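Local coordinates for protein glucose-6-phosphate dehydrogenase (Trypanosoma cruzi, PDB 5AQ1) that catalyses the NADP-dependent oxidation of glucose 6-phosphate, the reaction that opens the pentose phosphate pathway and supplies NADPH for redox balance, at residues Pro138-Leu150 / Ala166-Glu180. Sequence-based numbering, arbitrary orientation.
Sequences PEKGGNRLFYLAL and AMQKPELGWVRLIVE. With NDP (NADPH dihydro-nicotinamide-adenine-dinucleotide phosphate), chain G.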
ATOM      1  N   PRO B 138      49.582  19.117 -21.778  1.00 71.08           N
ATOM      2  CA  PRO B 138      50.232  17.940 -22.370  1.00 72.16           C
ATOM      3  C   PRO B 138      49.609  17.459 -23.684  1.00 73.24           C
ATOM      4  O   PRO B 138      50.335  17.182 -24.642  1.00 72.00           O
ATOM      5  CB  PRO B 138      50.085  16.872 -21.278  1.00 72.60           C
ATOM      6  CG  PRO B 138      48.887  17.286 -20.484  1.00 71.51           C
ATOM      7  CD  PRO B 138      48.840  18.785 -20.543  1.00 71.04           C
ATOM      8  N   GLU B 139      48.280  17.373 -23.728  1.00 72.22           N
ATOM      9  CA  GLU B 139      47.586  16.774 -24.868  1.00 70.94           C
ATOM     10  C   GLU B 139      47.347  17.773 -25.996  1.00 66.07           C
ATOM     11  O   GLU B 139      47.306  18.981 -25.773  1.00 65.65           O
ATOM     12  CB  GLU B 139      46.234  16.203 -24.437  1.00 72.92           C
ATOM     13  CG  GLU B 139      45.930  14.827 -25.037  1.00 76.47           C
ATOM     14  CD  GLU B 139      46.736  13.711 -24.399  1.00 77.74           C
ATOM     15  OE1 GLU B 139      46.356  13.247 -23.303  1.00 75.71           O
ATOM     16  OE2 GLU B 139      47.754  13.303 -24.997  1.00 79.99           O
ATOM     17  N   LYS B 140      47.137  17.230 -27.193  1.00 60.93           N
ATOM     18  CA  LYS B 140      47.000  17.992 -28.428  1.00 57.64           C
ATOM     19  C   LYS B 140      45.530  18.108 -28.827  1.00 52.35           C
ATOM     20  O   LYS B 140      44.703  17.343 -28.348  1.00 50.24           O
ATOM     21  CB  LYS B 140      47.772  17.229 -29.500  1.00 60.20           C
ATOM     22  CG  LYS B 140      47.974  17.916 -30.857  1.00 63.31           C
ATOM     23  CD  LYS B 140      47.890  16.862 -32.008  1.00 65.66           C
ATOM     24  CE  LYS B 140      49.258  16.560 -32.614  1.00 68.24           C
ATOM     25  NZ  LYS B 140      49.273  15.346 -33.486  1.00 70.05           N
ATOM     26  N   GLY B 141      45.213  19.064 -29.700  1.00 48.31           N
ATOM     27  CA  GLY B 141      43.843  19.277 -30.162  1.00 44.69           C
ATOM     28  C   GLY B 141      43.087  20.214 -29.238  1.00 42.68           C
ATOM     29  O   GLY B 141      43.639  21.206 -28.758  1.00 41.31           O
ATOM     30  N   GLY B 142      41.820  19.897 -28.985  1.00 40.55           N
ATOM     31  CA  GLY B 142      40.982  20.707 -28.099  1.00 38.80           C
ATOM     32  C   GLY B 142      39.508  20.357 -28.191  1.00 37.05           C
ATOM     33  O   GLY B 142      39.022  19.957 -29.251  1.00 36.25           O
ATOM     34  N   ASN B 143      38.800  20.507 -27.075  1.00 35.55           N
ATOM     35  CA  ASN B 143      37.356  20.285 -27.030  1.00 34.66           C
ATOM     36  C   ASN B 143      36.617  21.572 -27.373  1.00 34.30           C
ATOM     37  O   ASN B 143      37.009  22.648 -26.930  1.00 35.70           O
ATOM     38  CB  ASN B 143      36.937  19.805 -25.644  1.00 34.34           C
ATOM     39  CG  ASN B 143      37.580  18.486 -25.264  1.00 34.36           C
ATOM     40  OD1 ASN B 143      37.500  17.507 -26.006  1.00 34.87           O
ATOM     41  ND2 ASN B 143      38.219  18.450 -24.102  1.00 34.32           N
ATOM     42  N   ARG B 144      35.542  21.459 -28.146  1.00 33.70           N
ATOM     43  CA  ARG B 144      34.829  22.627 -28.653  1.00 34.00           C
ATOM     44  C   ARG B 144      33.361  22.596 -28.253  1.00 33.97           C
ATOM     45  O   ARG B 144      32.643  21.663 -28.603  1.00 33.68           O
ATOM     46  CB  ARG B 144      34.938  22.681 -30.175  1.00 34.76           C
ATOM     47  CG  ARG B 144      36.365  22.646 -30.690  1.00 35.78           C
ATOM     48  CD  ARG B 144      36.421  22.796 -32.201  1.00 36.69           C
ATOM     49  NE  ARG B 144      37.796  22.792 -32.698  1.00 37.60           N
ATOM     50  CZ  ARG B 144      38.147  22.979 -33.969  1.00 38.03           C
ATOM     51  NH1 ARG B 144      37.229  23.186 -34.906  1.00 37.94           N
ATOM     52  NH2 ARG B 144      39.432  22.957 -34.306  1.00 39.15           N
ATOM     53  N   LEU B 145      32.922  23.617 -27.517  1.00 34.65           N
ATOM     54  CA  LEU B 145      31.511  23.777 -27.160  1.00 34.21           C
ATOM     55  C   LEU B 145      30.928  24.958 -27.931  1.00 34.32           C
ATOM     56  O   LEU B 145      31.351  26.097 -27.741  1.00 34.14           O
ATOM     57  CB  LEU B 145      31.359  24.014 -25.657  1.00 34.72           C
ATOM     58  CG  LEU B 145      29.931  24.157 -25.117  1.00 35.07           C
ATOM     59  CD1 LEU B 145      29.202  22.829 -25.154  1.00 34.64           C
ATOM     60  CD2 LEU B 145      29.948  24.697 -23.696  1.00 36.09           C
ATOM     61  N   PHE B 146      29.965  24.679 -28.804  1.00 34.05           N
ATOM     62  CA  PHE B 146      29.299  25.721 -29.575  1.00 34.40           C
ATOM     63  C   PHE B 146      27.965  26.053 -28.923  1.00 34.38           C
ATOM     64  O   PHE B 146      27.084  25.198 -28.844  1.00 33.25           O
ATOM     65  CB  PHE B 146      29.079  25.264 -31.019  1.00 34.54           C
ATOM     66  CG  PHE B 146      30.354  25.041 -31.783  1.00 34.87           C
ATOM     67  CD1 PHE B 146      31.086  26.118 -32.257  1.00 35.95           C
ATOM     68  CD2 PHE B 146      30.821  23.758 -32.034  1.00 34.72           C
ATOM     69  CE1 PHE B 146      32.262  25.922 -32.961  1.00 36.84           C
ATOM     70  CE2 PHE B 146      31.995  23.554 -32.738  1.00 35.55           C
ATOM     71  CZ  PHE B 146      32.719  24.637 -33.201  1.00 36.45           C
ATOM     72  N   TYR B 147      27.832  27.288 -28.441  1.00 35.30           N
ATOM     73  CA  TYR B 147      26.571  27.772 -27.879  1.00 35.63           C
ATOM     74  C   TYR B 147      25.831  28.579 -28.943  1.00 35.71           C
ATOM     75  O   TYR B 147      26.295  29.644 -29.347  1.00 35.74           O
ATOM     76  CB  TYR B 147      26.816  28.638 -26.638  1.00 36.12           C
ATOM     77  CG  TYR B 147      25.611  28.734 -25.717  1.00 36.72           C
ATOM     78  CD1 TYR B 147      24.417  29.314 -26.151  1.00 36.84           C
ATOM     79  CD2 TYR B 147      25.663  28.247 -24.412  1.00 36.92           C
ATOM     80  CE1 TYR B 147      23.314  29.402 -25.317  1.00 36.67           C
ATOM     81  CE2 TYR B 147      24.565  28.334 -23.571  1.00 36.93           C
ATOM     82  CZ  TYR B 147      23.393  28.910 -24.032  1.00 37.07           C
ATOM     83  OH  TYR B 147      22.299  28.999 -23.207  1.00 36.68           O
ATOM     84  N   LEU B 148      24.677  28.078 -29.380  1.00 34.56           N
ATOM     85  CA  LEU B 148      23.894  28.752 -30.413  1.00 34.93           C
ATOM     86  C   LEU B 148      22.839  29.656 -29.789  1.00 34.98           C
ATOM     87  O   LEU B 148      21.689  29.253 -29.618  1.00 35.65           O
ATOM     88  CB  LEU B 148      23.249  27.732 -31.358  1.00 35.08           C
ATOM     89  CG  LEU B 148      24.147  27.227 -32.492  1.00 35.59           C
ATOM     90  CD1 LEU B 148      25.397  26.547 -31.958  1.00 35.90           C
ATOM     91  CD2 LEU B 148      23.377  26.277 -33.391  1.00 35.89           C
ATOM     92  N   ALA B 149      23.245  30.878 -29.450  1.00 35.33           N
ATOM     93  CA  ALA B 149      22.339  31.895 -28.913  1.00 35.68           C
ATOM     94  C   ALA B 149      21.775  32.746 -30.049  1.00 36.70           C
ATOM     95  O   ALA B 149      21.984  33.958 -30.094  1.00 36.49           O
ATOM     96  CB  ALA B 149      23.073  32.769 -27.904  1.00 36.09           C
ATOM     97  N   LEU B 150      21.047  32.092 -30.953  1.00 37.66           N
ATOM     98  CA  LEU B 150      20.607  32.686 -32.216  1.00 39.09           C
ATOM     99  C   LEU B 150      19.103  32.481 -32.417  1.00 40.14           C
ATOM    100  O   LEU B 150      18.514  31.607 -31.787  1.00 39.45           O
ATOM    101  CB  LEU B 150      21.348  32.016 -33.373  1.00 39.11           C
ATOM    102  CG  LEU B 150      22.876  32.120 -33.373  1.00 39.62           C
ATOM    103  CD1 LEU B 150      23.480  31.074 -34.296  1.00 39.38           C
ATOM    104  CD2 LEU B 150      23.319  33.517 -33.780  1.00 40.61           C
ATOM    105  N   ALA B 166      33.841  23.244 -39.148  1.00 47.81           N
ATOM    106  CA  ALA B 166      34.377  23.647 -37.842  1.00 48.23           C
ATOM    107  C   ALA B 166      34.326  22.540 -36.784  1.00 47.29           C
ATOM    108  O   ALA B 166      34.248  22.820 -35.587  1.00 44.95           O
ATOM    109  CB  ALA B 166      33.654  24.893 -37.346  1.00 48.49           C
ATOM    110  N   MET B 167      34.395  21.287 -37.224  1.00 49.70           N
ATOM    111  CA  MET B 167      34.401  20.150 -36.311  1.00 51.00           C
ATOM    112  C   MET B 167      35.828  19.731 -35.991  1.00 52.23           C
ATOM    113  O   MET B 167      36.697  19.699 -36.867  1.00 51.62           O
ATOM    114  CB  MET B 167      33.660  18.958 -36.921  1.00 53.53           C
ATOM    115  CG  MET B 167      32.189  19.206 -37.205  1.00 55.60           C
ATOM    116  SD  MET B 167      31.195  19.358 -35.708  1.00 60.31           S
ATOM    117  CE  MET B 167      31.051  17.643 -35.220  1.00 57.32           C
ATOM    118  N   GLN B 168      36.068  19.437 -34.719  1.00 52.89           N
ATOM    119  CA  GLN B 168      37.270  18.738 -34.309  1.00 53.68           C
ATOM    120  C   GLN B 168      37.092  17.283 -34.708  1.00 54.37           C
ATOM    121  O   GLN B 168      35.980  16.753 -34.660  1.00 56.38           O
ATOM    122  CB  GLN B 168      37.449  18.838 -32.792  1.00 52.34           C
ATOM    123  CG  GLN B 168      38.776  18.313 -32.269  1.00 52.58           C
ATOM    124  CD  GLN B 168      39.941  19.207 -32.644  1.00 53.12           C
ATOM    125  OE1 GLN B 168      40.446  19.147 -33.762  1.00 53.66           O
ATOM    126  NE2 GLN B 168      40.374  20.042 -31.706  1.00 53.02           N
ATOM    127  N   LYS B 169      38.181  16.641 -35.115  1.00 54.39           N
ATOM    128  CA  LYS B 169      38.157  15.198 -35.356  1.00 56.02           C
ATOM    129  C   LYS B 169      38.088  14.480 -34.005  1.00 54.55           C
ATOM    130  O   LYS B 169      38.691  14.941 -33.038  1.00 53.33           O
ATOM    131  CB  LYS B 169      39.350  14.728 -36.194  1.00 60.25           C
ATOM    132  CG  LYS B 169      40.654  15.464 -35.936  1.00 63.56           C
ATOM    133  CD  LYS B 169      41.072  16.391 -37.076  1.00 66.30           C
ATOM    134  CE  LYS B 169      41.217  15.745 -38.428  1.00 70.36           C
ATOM    135  NZ  LYS B 169      41.948  14.454 -38.395  1.00 72.72           N
ATOM    136  N   PRO B 170      37.335  13.361 -33.924  1.00 54.70           N
ATOM    137  CA  PRO B 170      37.085  12.695 -32.634  1.00 52.89           C
ATOM    138  C   PRO B 170      38.343  12.378 -31.823  1.00 52.72           C
ATOM    139  O   PRO B 170      38.291  12.372 -30.594  1.00 51.81           O
ATOM    140  CB  PRO B 170      36.377  11.394 -33.038  1.00 52.79           C
ATOM    141  CG  PRO B 170      35.754  11.691 -34.354  1.00 52.74           C
ATOM    142  CD  PRO B 170      36.693  12.640 -35.041  1.00 54.26           C
ATOM    143  N   GLU B 171      39.459  12.135 -32.506  1.00 55.31           N
ATOM    144  CA  GLU B 171      40.706  11.746 -31.840  1.00 57.72           C
ATOM    145  C   GLU B 171      41.296  12.918 -31.052  1.00 51.59           C
ATOM    146  O   GLU B 171      41.961  12.713 -30.038  1.00 50.70           O
ATOM    147  CB  GLU B 171      41.761  11.222 -32.838  1.00 62.86           C
ATOM    148  CG  GLU B 171      41.238  10.481 -34.070  1.00 67.81           C
ATOM    149  CD  GLU B 171      41.294  11.320 -35.354  1.00 72.77           C
ATOM    150  OE1 GLU B 171      42.129  12.259 -35.455  1.00 71.32           O
ATOM    151  OE2 GLU B 171      40.521  11.024 -36.290  1.00 79.49           O
ATOM    152  N   LEU B 172      41.040  14.137 -31.523  1.00 47.17           N
ATOM    153  CA  LEU B 172      41.614  15.342 -30.933  1.00 45.70           C
ATOM    154  C   LEU B 172      40.686  16.097 -29.970  1.00 43.36           C
ATOM    155  O   LEU B 172      41.080  17.127 -29.420  1.00 43.09           O
ATOM    156  CB  LEU B 172      42.073  16.283 -32.050  1.00 46.25           C
ATOM    157  CG  LEU B 172      43.160  15.737 -32.981  1.00 46.96           C
ATOM    158  CD1 LEU B 172      43.541  16.803 -33.992  1.00 47.47           C
ATOM    159  CD2 LEU B 172      44.387  15.282 -32.207  1.00 47.32           C
ATOM    160  N   GLY B 173      39.470  15.596 -29.763  1.00 40.62           N
ATOM    161  CA  GLY B 173      38.529  16.218 -28.826  1.00 38.66           C
ATOM    162  C   GLY B 173      37.088  16.066 -29.257  1.00 36.69           C
ATOM    163  O   GLY B 173      36.813  15.643 -30.379  1.00 37.21           O
ATOM    164  N   TRP B 174      36.166  16.415 -28.364  1.00 35.20           N
ATOM    165  CA  TRP B 174      34.735  16.325 -28.660  1.00 34.05           C
ATOM    166  C   TRP B 174      34.164  17.652 -29.151  1.00 34.21           C
ATOM    167  O   TRP B 174      34.777  18.706 -28.987  1.00 34.72           O
ATOM    168  CB  TRP B 174      33.920  15.807 -27.458  1.00 32.75           C
ATOM    169  CG  TRP B 174      34.235  16.405 -26.099  1.00 32.57           C
ATOM    170  CD1 TRP B 174      34.889  15.785 -25.073  1.00 32.34           C
ATOM    171  CD2 TRP B 174      33.878  17.713 -25.611  1.00 32.06           C
ATOM    172  NE1 TRP B 174      34.971  16.622 -23.985  1.00 32.42           N
ATOM    173  CE2 TRP B 174      34.362  17.812 -24.288  1.00 32.14           C
ATOM    174  CE3 TRP B 174      33.209  18.811 -26.167  1.00 31.67           C
ATOM    175  CZ2 TRP B 174      34.203  18.969 -23.512  1.00 31.52           C
ATOM    176  CZ3 TRP B 174      33.046  19.960 -25.390  1.00 31.46           C
ATOM    177  CH2 TRP B 174      33.544  20.026 -24.080  1.00 31.14           C
ATOM    178  N   VAL B 175      32.994  17.574 -29.777  1.00 34.56           N
ATOM    179  CA  VAL B 175      32.212  18.749 -30.134  1.00 34.89           C
ATOM    180  C   VAL B 175      30.822  18.615 -29.525  1.00 34.41           C
ATOM    181  O   VAL B 175      30.178  17.577 -29.665  1.00 34.25           O
ATOM    182  CB  VAL B 175      32.070  18.909 -31.656  1.00 35.71           C
ATOM    183  CG1 VAL B 175      31.340  20.205 -31.985  1.00 35.94           C
ATOM    184  CG2 VAL B 175      33.434  18.884 -32.327  1.00 36.60           C
ATOM    185  N   ARG B 176      30.370  19.663 -28.845  1.00 35.34           N
ATOM    186  CA  ARG B 176      29.034  19.688 -28.262  1.00 36.05           C
ATOM    187  C   ARG B 176      28.296  20.961 -28.658  1.00 36.74           C
ATOM    188  O   ARG B 176      28.888  22.042 -28.709  1.00 37.40           O
ATOM    189  CB  ARG B 176      29.110  19.545 -26.741  1.00 35.85           C
ATOM    190  CG  ARG B 176      29.504  18.143 -26.305  1.00 36.00           C
ATOM    191  CD  ARG B 176      29.857  18.055 -24.832  1.00 36.18           C
ATOM    192  NE  ARG B 176      30.547  16.799 -24.543  1.00 37.58           N
ATOM    193  CZ  ARG B 176      31.269  16.549 -23.451  1.00 39.50           C
ATOM    194  NH1 ARG B 176      31.418  17.464 -22.496  1.00 40.73           N
ATOM    195  NH2 ARG B 176      31.861  15.365 -23.315  1.00 39.67           N
ATOM    196  N   LEU B 177      27.008  20.809 -28.951  1.00 37.75           N
ATOM    197  CA  LEU B 177      26.150  21.898 -29.400  1.00 38.96           C
ATOM    198  C   LEU B 177      25.102  22.191 -28.340  1.00 37.66           C
ATOM    199  O   LEU B 177      24.279  21.332 -28.033  1.00 38.52           O
ATOM    200  CB  LEU B 177      25.428  21.508 -30.693  1.00 41.33           C
ATOM    201  CG  LEU B 177      26.109  21.763 -32.038  1.00 45.26           C
ATOM    202  CD1 LEU B 177      25.955  23.220 -32.450  1.00 46.59           C
ATOM    203  CD2 LEU B 177      27.573  21.353 -32.013  1.00 46.23           C
ATOM    204  N   ILE B 178      25.124  23.399 -27.789  1.00 36.29           N
ATOM    205  CA  ILE B 178      24.038  23.859 -26.941  1.00 35.24           C
ATOM    206  C   ILE B 178      23.075  24.668 -27.811  1.00 35.59           C
ATOM    207  O   ILE B 178      23.471  25.649 -28.446  1.00 35.72           O
ATOM    208  CB  ILE B 178      24.552  24.682 -25.746  1.00 35.56           C
ATOM    209  CG1 ILE B 178      25.338  23.778 -24.792  1.00 35.23           C
ATOM    210  CG2 ILE B 178      23.390  25.319 -24.999  1.00 35.72           C
ATOM    211  CD1 ILE B 178      26.143  24.522 -23.746  1.00 35.90           C
ATOM    212  N   VAL B 179      21.814  24.244 -27.838  1.00 35.78           N
ATOM    213  CA  VAL B 179      20.800  24.846 -28.704  1.00 36.28           C
ATOM    214  C   VAL B 179      19.581  25.278 -27.887  1.00 36.57           C
ATOM    215  O   VAL B 179      19.240  24.644 -26.890  1.00 37.09           O
ATOM    216  CB  VAL B 179      20.389  23.883 -29.842  1.00 36.06           C
ATOM    217  CG1 VAL B 179      21.603  23.498 -30.669  1.00 36.51           C
ATOM    218  CG2 VAL B 179      19.730  22.627 -29.303  1.00 35.73           C
ATOM    219  N   GLU B 180      18.934  26.359 -28.318  1.00 38.02           N
ATOM    220  CA  GLU B 180      17.842  26.976 -27.568  1.00 38.24           C
ATOM    221  C   GLU B 180      16.497  26.821 -28.273  1.00 38.96           C
ATOM    222  O   GLU B 180      16.436  26.625 -29.487  1.00 38.48           O
ATOM    223  CB  GLU B 180      18.133  28.463 -27.360  1.00 39.28           C
ATOM    224  CG  GLU B 180      19.258  28.763 -26.377  1.00 39.23           C
ATOM    225  CD  GLU B 180      18.822  28.745 -24.916  1.00 39.11           C
ATOM    226  OE1 GLU B 180      17.609  28.880 -24.628  1.00 39.18           O
ATOM    227  OE2 GLU B 180      19.715  28.618 -24.049  1.00 37.78           O
TER
HETATM  228  PA  NDP G 551      18.139  38.064 -30.312  1.00 52.73           P
HETATM  229  O1A NDP G 551      16.905  38.550 -31.036  1.00 55.93           O
HETATM  230  O2A NDP G 551      18.789  38.948 -29.262  1.00 42.40           O
HETATM  231  O5B NDP G 551      19.205  37.646 -31.439  1.00 48.67           O
HETATM  232  C5B NDP G 551      20.474  37.129 -31.055  1.00 47.75           C
HETATM  233  C4B NDP G 551      21.558  37.607 -32.012  1.00 45.10           C
HETATM  234  O4B NDP G 551      21.370  36.943 -33.265  1.00 45.59           O
HETATM  235  C3B NDP G 551      21.542  39.107 -32.300  1.00 44.83           C
HETATM  236  O3B NDP G 551      22.449  39.851 -31.480  1.00 43.15           O
HETATM  237  C2B NDP G 551      21.943  39.189 -33.754  1.00 45.36           C
HETATM  238  O2B NDP G 551      23.358  39.318 -33.856  1.00 46.33           O
HETATM  239  C1B NDP G 551      21.516  37.860 -34.353  1.00 47.61           C
HETATM  240  N9A NDP G 551      20.251  38.030 -35.114  1.00 49.29           N
HETATM  241  C8A NDP G 551      19.105  38.608 -34.684  1.00 49.23           C
HETATM  242  N7A NDP G 551      18.160  38.591 -35.658  1.00 46.49           N
HETATM  243  C5A NDP G 551      18.705  37.994 -36.734  1.00 47.53           C
HETATM  244  C6A NDP G 551      18.266  37.646 -38.103  1.00 51.89           C
HETATM  245  N6A NDP G 551      17.012  37.949 -38.515  1.00 55.12           N
HETATM  246  N1A NDP G 551      19.154  37.019 -38.918  1.00 53.75           N
HETATM  247  C2A NDP G 551      20.406  36.712 -38.519  1.00 51.27           C
HETATM  248  N3A NDP G 551      20.865  37.002 -37.285  1.00 49.14           N
HETATM  249  C4A NDP G 551      20.081  37.628 -36.371  1.00 47.71           C
HETATM  250  O3  NDP G 551      17.852  36.603 -29.693  1.00 50.97           O
HETATM  251  PN  NDP G 551      17.936  36.280 -28.116  1.00 50.83           P
HETATM  252  O1N NDP G 551      19.338  36.498 -27.603  1.00 50.43           O
HETATM  253  O2N NDP G 551      16.775  36.970 -27.433  1.00 59.42           O
HETATM  254  O5D NDP G 551      17.655  34.696 -28.112  1.00 54.89           O
HETATM  255  C5D NDP G 551      18.570  33.767 -28.690  1.00 58.84           C
HETATM  256  C4D NDP G 551      17.936  32.381 -28.707  1.00 56.62           C
HETATM  257  O4D NDP G 551      17.629  31.965 -27.372  1.00 58.51           O
HETATM  258  C3D NDP G 551      16.627  32.380 -29.478  1.00 59.87           C
HETATM  259  O3D NDP G 551      16.515  31.186 -30.259  1.00 62.96           O
HETATM  260  C2D NDP G 551      15.555  32.425 -28.409  1.00 61.22           C
HETATM  261  O2D NDP G 551      14.332  31.815 -28.849  1.00 62.01           O
HETATM  262  C1D NDP G 551      16.224  31.708 -27.237  1.00 61.48           C
HETATM  263  N1N NDP G 551      15.679  32.152 -25.943  1.00 61.78           N
HETATM  264  C2N NDP G 551      16.084  33.306 -25.390  1.00 62.28           C
HETATM  265  C3N NDP G 551      15.577  33.753 -24.172  1.00 63.09           C
HETATM  266  C7N NDP G 551      16.052  35.046 -23.572  1.00 64.82           C
HETATM  267  O7N NDP G 551      16.137  35.127 -22.356  1.00 64.91           O
HETATM  268  N7N NDP G 551      16.364  36.083 -24.355  1.00 62.56           N
HETATM  269  C4N NDP G 551      14.547  32.944 -23.422  1.00 65.27           C
HETATM  270  C5N NDP G 551      14.193  31.719 -24.130  1.00 66.96           C
HETATM  271  C6N NDP G 551      14.769  31.374 -25.346  1.00 63.25           C
HETATM  272  P2B NDP G 551      24.099  39.933 -35.146  1.00 45.71           P
HETATM  273  O1X NDP G 551      23.074  40.789 -35.850  1.00 44.26           O
HETATM  274  O2X NDP G 551      25.220  40.720 -34.506  1.00 47.05           O
HETATM  275  O3X NDP G 551      24.536  38.727 -35.947  1.00 40.67           O
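Glu180 OE2 takes hydrogen bonds from two tyrosines: Tyr147 OH, 2.7 Å from it and nearly in line with its C-O bond, and Tyr442 OH. With its carboxylate fixed in this way, Glu180 lies against NADPH, CB 3.5 Å from ribose atom O4D. Segment 138-150 ends at the same cofactor, where NADPH O3D donates a hydrogen bond to the carbonyl of Leu150. The methyl CG2 of Ile178 sits over one face of the Tyr147 ring, a CH-pi contact 3.7 Å from the centroid. From Arg144 to Leu148 the backbone runs parallel to Trp174-Ile178, and the two exchange regular N-H...O bonds. On the face bearing Phe146, the ring turns its edge to Val175, CE2 meeting CG1 at 3.5 Å.

Near Gly142 and Trp174 polar side chains join the two segments. The amide of Asn143 stacks on the Trp174 indole, planes 8° apart, while its OD1 accepts the backbone N-H of Trp174 on an in-plane lone pair at 2.9 Å. Trp174 CG lies between its own N and carbonyl carbon (chi1 45°), which folds the indole back over Asn143; the guanidinium of Arg176, its NH1 hydrogen-bonded to the carbonyl of Ala449, covers the opposite face. Gln168 NE2 gives a nearly straight bond (174°) to Gly142 O, lying in both the amide and carbonyl planes. The extended Arg144 chain carries NH1 to Ala166 O, a weak bond at 3.1 Å; NE forms a salt bridge with Glu132, and NH1 also bonds to Asn125 OD1.

The two strands and helix 155-165 form a right-handed beta-alpha-beta crossover of the Rossmann-type NADPH-binding domain. Strand 33-38 pairs with the far edge of 143-148; helix 155-165 packs against Phe146, Leu148 and Val179, and helix 441-451 against Leu145, Tyr147 and Ile178.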